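PDB 6OE6: lipoprotein from Leptospira interrogans serogroup Icterohaemorrhagiae serovar copenhageni, which is of unknown function but is probably anchored to a membrane by a lipid, and folds as two packed beta sheets. Local coordinates for residues 68-73 and 96-101; 16-21 and 110-115; 52-57 and 103-108; 58-63 and 119-124. All blocks are in the same frame, centred on the assembly; numbering follows the deposited sequence.

Contact 1 (68-73 and 96-101). With NA (sodium ion), chain C; FMT (formic acid), chain D.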
# COMPACT_ATOMS: atom_id res chain seq x y z
N ALA A 68 -0.85 21.43 -2.07
CA ALA A 68 -0.42 20.85 -3.33
C ALA A 68 -1.27 19.63 -3.69
O ALA A 68 -1.73 18.90 -2.81
CB ALA A 68 1.05 20.45 -3.28
N GLU A 69 -1.48 19.42 -4.98
CA GLU A 69 -2.32 18.32 -5.43
C GLU A 69 -1.59 17.00 -5.23
O GLU A 69 -0.61 16.72 -5.92
CB GLU A 69 -2.71 18.50 -6.90
CG GLU A 69 -3.67 19.65 -7.17
CD GLU A 69 -4.58 19.36 -8.34
OE1 GLU A 69 -4.69 18.18 -8.73
OE2 GLU A 69 -5.18 20.31 -8.88
N THR A 70 -2.08 16.19 -4.29
CA THR A 70 -1.52 14.87 -4.02
C THR A 70 -2.60 13.82 -4.21
O THR A 70 -3.75 14.01 -3.81
CB THR A 70 -0.94 14.80 -2.60
OG1 THR A 70 -0.06 15.91 -2.40
CG2 THR A 70 -0.16 13.54 -2.39
N TYR A 71 -2.23 12.70 -4.85
CA TYR A 71 -3.16 11.60 -5.05
C TYR A 71 -2.45 10.29 -4.76
O TYR A 71 -1.22 10.19 -4.88
CB TYR A 71 -3.71 11.54 -6.48
CG TYR A 71 -4.66 12.66 -6.85
CD1 TYR A 71 -6.04 12.49 -6.76
CD2 TYR A 71 -4.18 13.88 -7.30
CE1 TYR A 71 -6.91 13.51 -7.10
CE2 TYR A 71 -5.04 14.90 -7.64
CZ TYR A 71 -6.40 14.71 -7.53
OH TYR A 71 -7.27 15.73 -7.87
N VAL A 72 -3.23 9.28 -4.38
CA VAL A 72 -2.79 7.90 -4.50
C VAL A 72 -3.72 7.20 -5.46
O VAL A 72 -4.87 7.60 -5.66
CB VAL A 72 -2.77 7.17 -3.15
CG1 VAL A 72 -1.74 7.83 -2.22
CG2 VAL A 72 -4.18 7.17 -2.52
N SER A 73 -3.21 6.12 -6.06
CA SER A 73 -4.06 5.17 -6.77
C SER A 73 -3.68 3.77 -6.33
O SER A 73 -2.54 3.49 -5.95
CB SER A 73 -3.94 5.32 -8.28
OG SER A 73 -2.74 4.75 -8.76
N GLN A 96 5.51 15.62 6.96
CA GLN A 96 5.78 15.35 5.54
C GLN A 96 5.25 13.97 5.14
O GLN A 96 5.96 13.16 4.54
CB GLN A 96 7.27 15.50 5.22
CG GLN A 96 7.83 16.88 5.50
CD GLN A 96 9.26 17.05 4.97
OE1 GLN A 96 9.70 16.32 4.08
NE2 GLN A 96 9.98 18.03 5.53
N THR A 97 4.00 13.71 5.50
CA THR A 97 3.39 12.41 5.27
C THR A 97 1.99 12.55 4.69
O THR A 97 1.37 13.61 4.77
CB THR A 97 3.31 11.59 6.59
OG1 THR A 97 2.60 12.34 7.58
CG2 THR A 97 4.72 11.24 7.11
N ILE A 98 1.54 11.46 4.05
CA ILE A 98 0.13 11.15 3.85
C ILE A 98 -0.11 9.77 4.45
O ILE A 98 0.83 8.99 4.64
CB ILE A 98 -0.29 11.19 2.37
CG1 ILE A 98 0.64 10.30 1.54
CG2 ILE A 98 -0.32 12.64 1.85
CD1 ILE A 98 0.18 10.07 0.09
N GLU A 99 -1.37 9.47 4.76
CA GLU A 99 -1.73 8.19 5.37
C GLU A 99 -3.02 7.70 4.73
O GLU A 99 -3.87 8.50 4.34
CB GLU A 99 -1.93 8.33 6.89
CG GLU A 99 -0.64 8.37 7.76
CD GLU A 99 -0.85 8.93 9.17
OE1 GLU A 99 -0.88 10.18 9.32
OE2 GLU A 99 -0.97 8.14 10.14
N GLY A 100 -3.20 6.38 4.69
CA GLY A 100 -4.47 5.84 4.26
C GLY A 100 -4.61 4.40 4.72
O GLY A 100 -3.77 3.90 5.48
N SER A 101 -5.69 3.75 4.30
CA SER A 101 -5.88 2.36 4.70
C SER A 101 -6.84 1.67 3.74
O SER A 101 -7.69 2.31 3.08
CB SER A 101 -6.37 2.25 6.15
OG SER A 101 -7.66 2.83 6.33
NA NA C . -9.90 2.84 2.00
C FMT D . -6.44 5.41 1.06
O1 FMT D . -7.09 5.50 2.09
O2 FMT D . -5.40 6.05 0.89
O HOH W 1 -9.39 4.73 1.22
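Val72 and Ile98 meet between the two beta sheets, and the contact across the segments is wholly apolar. CD1 of Ile98 lies 3.7 Å from CG1 of Val72, and the two side chains pass alongside one another, pointing opposite ways. The same CD1 has CG2 of Thr70 at 4.3 Å. Ile98 holds CG1 between its backbone N and carbonyl carbon (chi1 53°), and the extended chain beyond sends CD1 across to the other sheet. No hydrogen bond joins the segments. Tyr58 and Tyr56 of strand 53-59 pack beside Ile98 and Val72 respectively.

The polar contacts lie at the far end, around a formic acid molecule probably taken from the crystallisation liquor. Ser101 N donates to its O1 at 3.1 Å. A water also donates to O1 at 2.6 Å, and Tyr56 OH and Lys89 NZ are also hydrogen-bonded to the molecule. CG2 of Val72 comes within 3.8 Å of formic acid O2. A sodium ion is bound by Ser101 O at 2.5 Å and by the same water.

Between the two segments the cohesion is that of buried methyl groups. The neighbouring formic acid site is polar, and Lys89 would probably favour a negatively charged formate there.

Contact 2 (16-21 and 110-115)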
# COMPACT_ATOMS: atom_id res chain seq x y z
N PHE A 16 7.61 4.05 2.49
CA PHE A 16 6.31 3.52 2.89
C PHE A 16 6.43 2.80 4.23
O PHE A 16 7.42 2.11 4.50
CB PHE A 16 5.76 2.53 1.86
CG PHE A 16 5.35 3.17 0.56
CD1 PHE A 16 4.07 3.69 0.41
CD2 PHE A 16 6.23 3.21 -0.52
CE1 PHE A 16 3.66 4.28 -0.79
CE2 PHE A 16 5.85 3.77 -1.73
CZ PHE A 16 4.55 4.33 -1.87
N GLY A 17 5.40 2.97 5.08
CA GLY A 17 5.31 2.24 6.33
C GLY A 17 3.92 1.65 6.46
O GLY A 17 2.97 2.14 5.87
N TRP A 18 3.82 0.58 7.26
CA TRP A 18 2.59 -0.20 7.32
C TRP A 18 2.29 -0.65 8.74
O TRP A 18 3.19 -0.88 9.54
CB TRP A 18 2.68 -1.45 6.42
CG TRP A 18 3.28 -1.13 5.08
CD1 TRP A 18 4.61 -1.00 4.78
CD2 TRP A 18 2.57 -0.89 3.86
NE1 TRP A 18 4.77 -0.70 3.45
CE2 TRP A 18 3.53 -0.63 2.86
CE3 TRP A 18 1.22 -0.87 3.52
CZ2 TRP A 18 3.18 -0.35 1.54
CZ3 TRP A 18 0.87 -0.60 2.20
CH2 TRP A 18 1.84 -0.34 1.23
N VAL A 19 0.99 -0.79 9.02
CA VAL A 19 0.54 -1.48 10.23
C VAL A 19 -0.78 -2.16 9.90
O VAL A 19 -1.56 -1.65 9.10
CB VAL A 19 0.42 -0.53 11.45
CG1 VAL A 19 -0.60 0.58 11.20
CG2 VAL A 19 0.05 -1.30 12.69
N LEU A 20 -0.99 -3.34 10.47
CA LEU A 20 -2.22 -4.10 10.27
C LEU A 20 -3.14 -3.89 11.46
O LEU A 20 -2.70 -4.03 12.61
CB LEU A 20 -1.92 -5.58 10.08
CG LEU A 20 -1.08 -6.00 8.88
CD1 LEU A 20 -0.87 -7.50 8.90
CD2 LEU A 20 -1.81 -5.59 7.60
N LEU A 21 -4.41 -3.56 11.19
CA LEU A 21 -5.37 -3.22 12.24
C LEU A 21 -6.54 -4.19 12.25
O LEU A 21 -7.10 -4.53 11.21
CB LEU A 21 -5.91 -1.80 12.04
CG LEU A 21 -5.10 -0.63 12.58
CD1 LEU A 21 -6.07 0.51 12.91
CD2 LEU A 21 -4.30 -1.03 13.80
N TYR A 110 -1.36 -6.09 -5.63
CA TYR A 110 -1.76 -4.68 -5.70
C TYR A 110 -0.55 -3.78 -5.87
O TYR A 110 0.56 -4.11 -5.43
CB TYR A 110 -2.52 -4.23 -4.42
CG TYR A 110 -3.83 -4.96 -4.28
CD1 TYR A 110 -4.99 -4.43 -4.85
CD2 TYR A 110 -3.90 -6.21 -3.64
CE1 TYR A 110 -6.19 -5.10 -4.78
CE2 TYR A 110 -5.11 -6.88 -3.54
CZ TYR A 110 -6.25 -6.30 -4.12
OH TYR A 110 -7.47 -6.94 -4.06
N LEU A 111 -0.80 -2.63 -6.50
CA LEU A 111 0.20 -1.62 -6.78
C LEU A 111 -0.35 -0.29 -6.29
O LEU A 111 -1.39 0.17 -6.77
CB LEU A 111 0.52 -1.55 -8.28
CG LEU A 111 1.53 -0.48 -8.74
CD1 LEU A 111 2.90 -0.75 -8.11
CD2 LEU A 111 1.60 -0.44 -10.27
N LEU A 112 0.36 0.32 -5.35
CA LEU A 112 -0.04 1.61 -4.78
C LEU A 112 0.91 2.65 -5.35
O LEU A 112 2.13 2.48 -5.25
CB LEU A 112 0.07 1.56 -3.25
CG LEU A 112 -0.06 2.86 -2.45
CD1 LEU A 112 -1.44 3.51 -2.70
CD2 LEU A 112 0.11 2.51 -0.97
N LYS A 113 0.37 3.69 -5.97
CA LYS A 113 1.17 4.76 -6.54
C LYS A 113 0.88 6.05 -5.79
O LYS A 113 -0.24 6.28 -5.35
CB LYS A 113 0.84 4.98 -8.02
CG LYS A 113 1.14 3.77 -8.95
CD LYS A 113 0.77 4.12 -10.37
CE LYS A 113 0.87 2.89 -11.27
NZ LYS A 113 0.70 3.31 -12.68
N VAL A 114 1.91 6.89 -5.67
CA VAL A 114 1.78 8.21 -5.04
C VAL A 114 2.09 9.26 -6.10
O VAL A 114 3.13 9.19 -6.77
CB VAL A 114 2.72 8.36 -3.83
CG1 VAL A 114 2.61 9.81 -3.28
CG2 VAL A 114 2.43 7.32 -2.74
N ALA A 115 1.18 10.23 -6.26
CA ALA A 115 1.36 11.31 -7.22
C ALA A 115 1.42 12.64 -6.50
O ALA A 115 0.66 12.88 -5.56
CB ALA A 115 0.23 11.33 -8.25
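Phe16 of strand 16-21 meets Leu112 and Val114 of strand 110-115, in the other sheet, and Trp18 meets Leu112. The two strand segments approach to 11.5 Å, and their directions differ by 129°. Side chains alone bridge that distance.

Phe16 comes in ring end first. Its CZ lies 3.8 Å from CG2 of Val114, and the two side chains arrive from opposite directions. The methyl group stands oblique to the ring. Leu112 crosses the path of Phe16 at a slant, placing CD2 4.0 Å from Phe16 CE1.

Trp18 makes a narrower contact. Only the far corner of its indole takes part: CH2 lies 4.0 Å from CD2 of Leu112, again with the methyl oblique to the ring. These side chains also face each other from opposite directions. CD2 of Leu112 thus serves both aromatic residues. A first torsion of 170° sets CG of Leu112 opposite the backbone N and carries the branch out to the rings.

The polar edge of the indole has its own partner, since Trp18 NE1 is hydrogen-bonded to Thr42 O. The Phe16 ring also meets Tyr58, and the Trp18 ring meets Phe48. Val124 of strand 119-129 touches both Phe16 and Trp18.

The centre of the contact lies about 2 Å from the centre of the chain, and all four touching residues are buried. Aliphatic branches against aromatic rings make the hydrophobic core of a beta sandwich here. With no hydrogen bond across the segments, dispersion and the exclusion of water probably supply the cohesion.

Contact 3 (52-57 and 103-108). With FMT (formic acid), chain D.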
# COMPACT_ATOMS: atom_id res chain seq x y z
N LYS A 52 -7.35 -8.22 8.01
CA LYS A 52 -6.90 -7.06 8.76
C LYS A 52 -6.91 -5.84 7.85
O LYS A 52 -6.66 -5.94 6.65
CB LYS A 52 -5.49 -7.24 9.33
CG LYS A 52 -5.33 -8.43 10.27
CD LYS A 52 -6.07 -8.22 11.58
CE LYS A 52 -5.79 -9.37 12.54
NZ LYS A 52 -6.54 -9.24 13.83
N THR A 53 -7.22 -4.69 8.44
CA THR A 53 -7.19 -3.46 7.65
C THR A 53 -5.74 -3.04 7.45
O THR A 53 -4.96 -3.01 8.41
CB THR A 53 -8.04 -2.38 8.33
OG1 THR A 53 -9.42 -2.77 8.25
CG2 THR A 53 -7.89 -1.02 7.64
N ILE A 54 -5.35 -2.80 6.20
CA ILE A 54 -3.97 -2.51 5.83
C ILE A 54 -3.80 -1.00 5.88
O ILE A 54 -4.38 -0.29 5.05
CB ILE A 54 -3.63 -3.04 4.44
CG1 ILE A 54 -3.82 -4.58 4.37
CG2 ILE A 54 -2.19 -2.57 4.01
CD1 ILE A 54 -3.97 -5.15 2.92
N CYS A 55 -3.03 -0.50 6.85
CA CYS A 55 -2.83 0.94 7.03
C CYS A 55 -1.44 1.33 6.56
O CYS A 55 -0.46 0.68 6.92
CB CYS A 55 -3.00 1.35 8.49
SG CYS A 55 -4.55 0.83 9.22
N TYR A 56 -1.34 2.38 5.75
CA TYR A 56 -0.04 2.82 5.28
C TYR A 56 0.22 4.27 5.63
O TYR A 56 -0.69 5.08 5.90
CB TYR A 56 0.13 2.61 3.74
CG TYR A 56 -0.64 3.65 2.94
CD1 TYR A 56 -0.05 4.86 2.58
CD2 TYR A 56 -1.93 3.40 2.54
CE1 TYR A 56 -0.76 5.82 1.87
CE2 TYR A 56 -2.65 4.34 1.84
CZ TYR A 56 -2.06 5.55 1.50
OH TYR A 56 -2.80 6.48 0.80
N ILE A 57 1.50 4.59 5.67
CA ILE A 57 1.97 5.96 5.73
C ILE A 57 2.97 6.10 4.59
O ILE A 57 3.67 5.14 4.24
CB ILE A 57 2.59 6.29 7.10
CG1 ILE A 57 2.83 7.79 7.24
CG2 ILE A 57 3.88 5.50 7.33
CD1 ILE A 57 3.16 8.23 8.66
N GLN A 103 -9.54 -1.56 3.66
CA GLN A 103 -10.34 -2.57 4.35
C GLN A 103 -11.02 -3.49 3.34
O GLN A 103 -11.73 -3.01 2.44
CB GLN A 103 -11.40 -1.91 5.25
CG GLN A 103 -12.40 -2.89 5.90
CD GLN A 103 -13.60 -2.20 6.59
OE1 GLN A 103 -13.87 -1.01 6.38
NE2 GLN A 103 -14.32 -2.94 7.41
N GLY A 104 -10.88 -4.80 3.52
CA GLY A 104 -11.64 -5.70 2.67
C GLY A 104 -11.13 -5.91 1.26
O GLY A 104 -11.92 -6.32 0.39
N LEU A 105 -9.85 -5.65 0.97
CA LEU A 105 -9.33 -6.01 -0.36
C LEU A 105 -9.46 -7.52 -0.59
O LEU A 105 -9.23 -8.31 0.32
CB LEU A 105 -7.86 -5.59 -0.52
CG LEU A 105 -7.59 -4.08 -0.47
CD1 LEU A 105 -6.06 -3.83 -0.54
CD2 LEU A 105 -8.32 -3.29 -1.57
N SER A 106 -9.83 -7.90 -1.81
CA SER A 106 -9.83 -9.31 -2.19
C SER A 106 -8.39 -9.82 -2.25
O SER A 106 -7.46 -9.05 -2.51
CB SER A 106 -10.48 -9.50 -3.56
OG SER A 106 -11.86 -9.16 -3.50
N PRO A 107 -8.18 -11.12 -2.08
CA PRO A 107 -6.83 -11.66 -2.27
C PRO A 107 -6.32 -11.31 -3.66
O PRO A 107 -7.08 -11.28 -4.64
CB PRO A 107 -7.03 -13.17 -2.09
CG PRO A 107 -8.16 -13.24 -1.15
CD PRO A 107 -9.10 -12.16 -1.59
N GLY A 108 -5.04 -10.96 -3.74
CA GLY A 108 -4.45 -10.63 -5.02
C GLY A 108 -3.20 -9.79 -4.86
O GLY A 108 -2.66 -9.63 -3.77
C FMT D . -6.44 5.41 1.06
O1 FMT D . -7.09 5.50 2.09
O2 FMT D . -5.40 6.05 0.89
O HOH W 2 -9.77 -6.44 5.53
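Thr53 touches Gln103 where strand 53-59 begins and strand 97-102 has just ended. One residue earlier, Lys52 comes near through its backbone. A water accepts from Gly104 N at 2.8 Å and lies 3.3 Å from Lys52 O, at best a weak and uncertain bond. The Lys52 side chain points away, and its NZ forms a salt bridge with Asp22.

At Thr53 the CA atoms of the two segments are nearest, 4.6 Å between Thr53 and Gln103. OG1 of Thr53 rests against the Gln103 side chain, 3.7 Å from CB and 3.8 Å from CG. The two side chains run at a slant to each other. This is packing, for the hydroxyl is hydrogen-bonded to Glu23 OE2. The Gln103 chain is extended throughout (chi1 174°), which carries the amide off from Thr53.

Ile54 turns to the other side of the strand. Its CD1 meets CD1 of Leu105 at 4.3 Å, a light apolar touch. Phe126 of strand 119-129 packs on both residues.

Further along, Tyr56 leaves the loop behind and serves the formic acid site. Its OH donates to formic acid O2 at 2.6 Å, and that oxygen lies at the ring edge, near the ring plane. Phe102 meets the Tyr56 ring.

Across the segments there is no direct hydrogen bond, only two light van der Waals contacts and a water whose second bond is uncertain. Glu23 takes the Thr53 hydroxyl and Phe126 packs on Ile54 and Leu105, which suggests that much of the cohesion comes from outside the two segments.

Contact 4 (58-63 and 119-124); sequences YRFSRS and DVIDEV
Tyr58 and Asp122 form the tight part of this contact. Tyr58 OH donates to Asp122 OD2 at 2.7 Å, using the anti lone pair of that oxygen. The ring and carboxylate planes stand 87° apart, and OD2 lies at the ring edge, in its plane. Tyr58 has CG anti to its backbone N (chi1 -177°), which directs the ring across to the other sheet. The other oxygen, Asp122 OD1, accepts from Glu123 N at 2.9 Å and forms a salt bridge with Arg43. Both carboxylate oxygens are thus engaged, which would probably keep the acid ionised.

The solvent side is apolar, at exposed Ile121. Its CD1 comes to the edge of the Phe60 ring, 3.6 Å from CE1, with the side chains crossing at about a right angle. The same methyl is 4.2 Å from Tyr58 CE2, a looser touch. Within segment 58-63, CD2 of Tyr58 sits over the centre of the Phe60 ring.

Ile121 and Asp122 both face Val114, forming a classic beta bulge in strand 119-129 against strand 108-116. On the opposing sheet, strand 53-59 runs out into the loop at Phe60. Strand 97-102 flanks it through Ile98, and Phe16 of strand 15-21 packs against Asp122.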
# COMPACT_ATOMS: atom_id res chain seq x y z
N TYR A 58 3.01 7.28 3.97
CA TYR A 58 4.07 7.60 3.02
C TYR A 58 4.78 8.87 3.47
O TYR A 58 4.14 9.90 3.67
CB TYR A 58 3.54 7.78 1.59
CG TYR A 58 4.65 8.03 0.60
CD1 TYR A 58 5.54 7.03 0.25
CD2 TYR A 58 4.85 9.29 0.06
CE1 TYR A 58 6.57 7.26 -0.63
CE2 TYR A 58 5.88 9.53 -0.83
CZ TYR A 58 6.73 8.52 -1.17
OH TYR A 58 7.77 8.76 -2.05
N ARG A 59 6.10 8.79 3.61
CA ARG A 59 6.90 9.96 3.98
C ARG A 59 7.63 10.46 2.73
O ARG A 59 8.44 9.72 2.16
CB ARG A 59 7.89 9.65 5.09
CG ARG A 59 8.69 10.90 5.52
CD ARG A 59 9.40 10.73 6.86
NE ARG A 59 8.68 9.84 7.76
CZ ARG A 59 9.21 8.77 8.34
NH1 ARG A 59 10.49 8.47 8.14
NH2 ARG A 59 8.47 8.01 9.13
N PHE A 60 7.33 11.69 2.33
CA PHE A 60 7.92 12.27 1.14
C PHE A 60 9.41 12.55 1.35
O PHE A 60 9.83 12.96 2.43
CB PHE A 60 7.22 13.56 0.74
CG PHE A 60 5.80 13.37 0.30
CD1 PHE A 60 5.50 13.26 -1.04
CD2 PHE A 60 4.78 13.30 1.23
CE1 PHE A 60 4.20 13.08 -1.46
CE2 PHE A 60 3.47 13.12 0.82
CZ PHE A 60 3.19 13.00 -0.53
N SER A 61 10.19 12.35 0.29
CA SER A 61 11.61 12.67 0.35
C SER A 61 11.89 14.17 0.34
O SER A 61 13.00 14.57 0.72
CB SER A 61 12.35 12.02 -0.83
OG SER A 61 11.98 12.64 -2.05
N ARG A 62 10.94 15.00 -0.08
CA ARG A 62 11.09 16.44 -0.06
C ARG A 62 9.96 17.05 0.77
O ARG A 62 8.98 16.39 1.10
CB ARG A 62 11.09 17.03 -1.48
N SER A 63 10.11 18.33 1.11
CA SER A 63 9.02 18.99 1.82
C SER A 63 7.85 19.23 0.87
O SER A 63 8.02 19.38 -0.34
CB SER A 63 9.50 20.31 2.44
OG SER A 63 9.49 21.35 1.49
N ASP A 119 2.90 14.31 -11.18
CA ASP A 119 3.84 13.24 -11.49
C ASP A 119 3.71 12.10 -10.50
O ASP A 119 3.58 12.32 -9.29
CB ASP A 119 5.28 13.75 -11.48
CG ASP A 119 5.46 15.02 -12.28
OD1 ASP A 119 4.85 15.14 -13.36
OD2 ASP A 119 6.22 15.91 -11.83
N VAL A 120 3.76 10.86 -11.01
CA VAL A 120 3.95 9.72 -10.12
C VAL A 120 5.38 9.78 -9.59
O VAL A 120 6.34 9.84 -10.36
CB VAL A 120 3.67 8.39 -10.84
CG1 VAL A 120 4.06 7.21 -9.96
CG2 VAL A 120 2.20 8.28 -11.21
N ILE A 121 5.51 9.79 -8.26
CA ILE A 121 6.81 9.96 -7.61
C ILE A 121 7.27 8.71 -6.88
O ILE A 121 8.45 8.64 -6.50
CB ILE A 121 6.81 11.16 -6.64
CG1 ILE A 121 5.77 10.92 -5.54
CG2 ILE A 121 6.57 12.47 -7.38
CD1 ILE A 121 5.93 11.84 -4.38
N ASP A 122 6.39 7.73 -6.66
CA ASP A 122 6.80 6.53 -5.96
C ASP A 122 5.68 5.50 -6.11
O ASP A 122 4.54 5.84 -6.44
CB ASP A 122 7.08 6.80 -4.49
CG ASP A 122 8.20 5.95 -3.93
OD1 ASP A 122 8.49 4.88 -4.49
OD2 ASP A 122 8.79 6.38 -2.93
N GLU A 123 6.04 4.24 -5.89
CA GLU A 123 5.06 3.17 -5.99
C GLU A 123 5.61 1.95 -5.26
O GLU A 123 6.82 1.83 -5.04
CB GLU A 123 4.75 2.83 -7.46
CG GLU A 123 5.87 2.15 -8.19
CD GLU A 123 5.62 2.08 -9.69
OE1 GLU A 123 5.44 3.15 -10.30
OE2 GLU A 123 5.59 0.97 -10.24
N VAL A 124 4.70 1.06 -4.88
CA VAL A 124 5.04 -0.11 -4.07
C VAL A 124 4.01 -1.20 -4.35
O VAL A 124 2.82 -0.91 -4.55
CB VAL A 124 5.08 0.26 -2.57
CG1 VAL A 124 3.72 0.74 -2.09
CG2 VAL A 124 5.59 -0.93 -1.72

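How the contacts relate
From the N terminus, strand 15-21 comes first, and contact 2 closes the longest loop by returning to it from strand 108-116. Contact 3 is nested inside that loop, joining the start of strand 53-59 to the loop after strand 97-102. Contact 4 begins farther along strand 53-59 and ends on strand 119-129, so it crosses both contacts 2 and 3. Contact 1, between strands 70-77 and 97-102, is nested inside all three. Contacts 1, 2 and 4 tie the four-stranded sheet to the five-stranded one. Contact 3 sets strand 53-59 beside the connection that leads to strand 108-116, about 20 Å from contact 4, centre to centre.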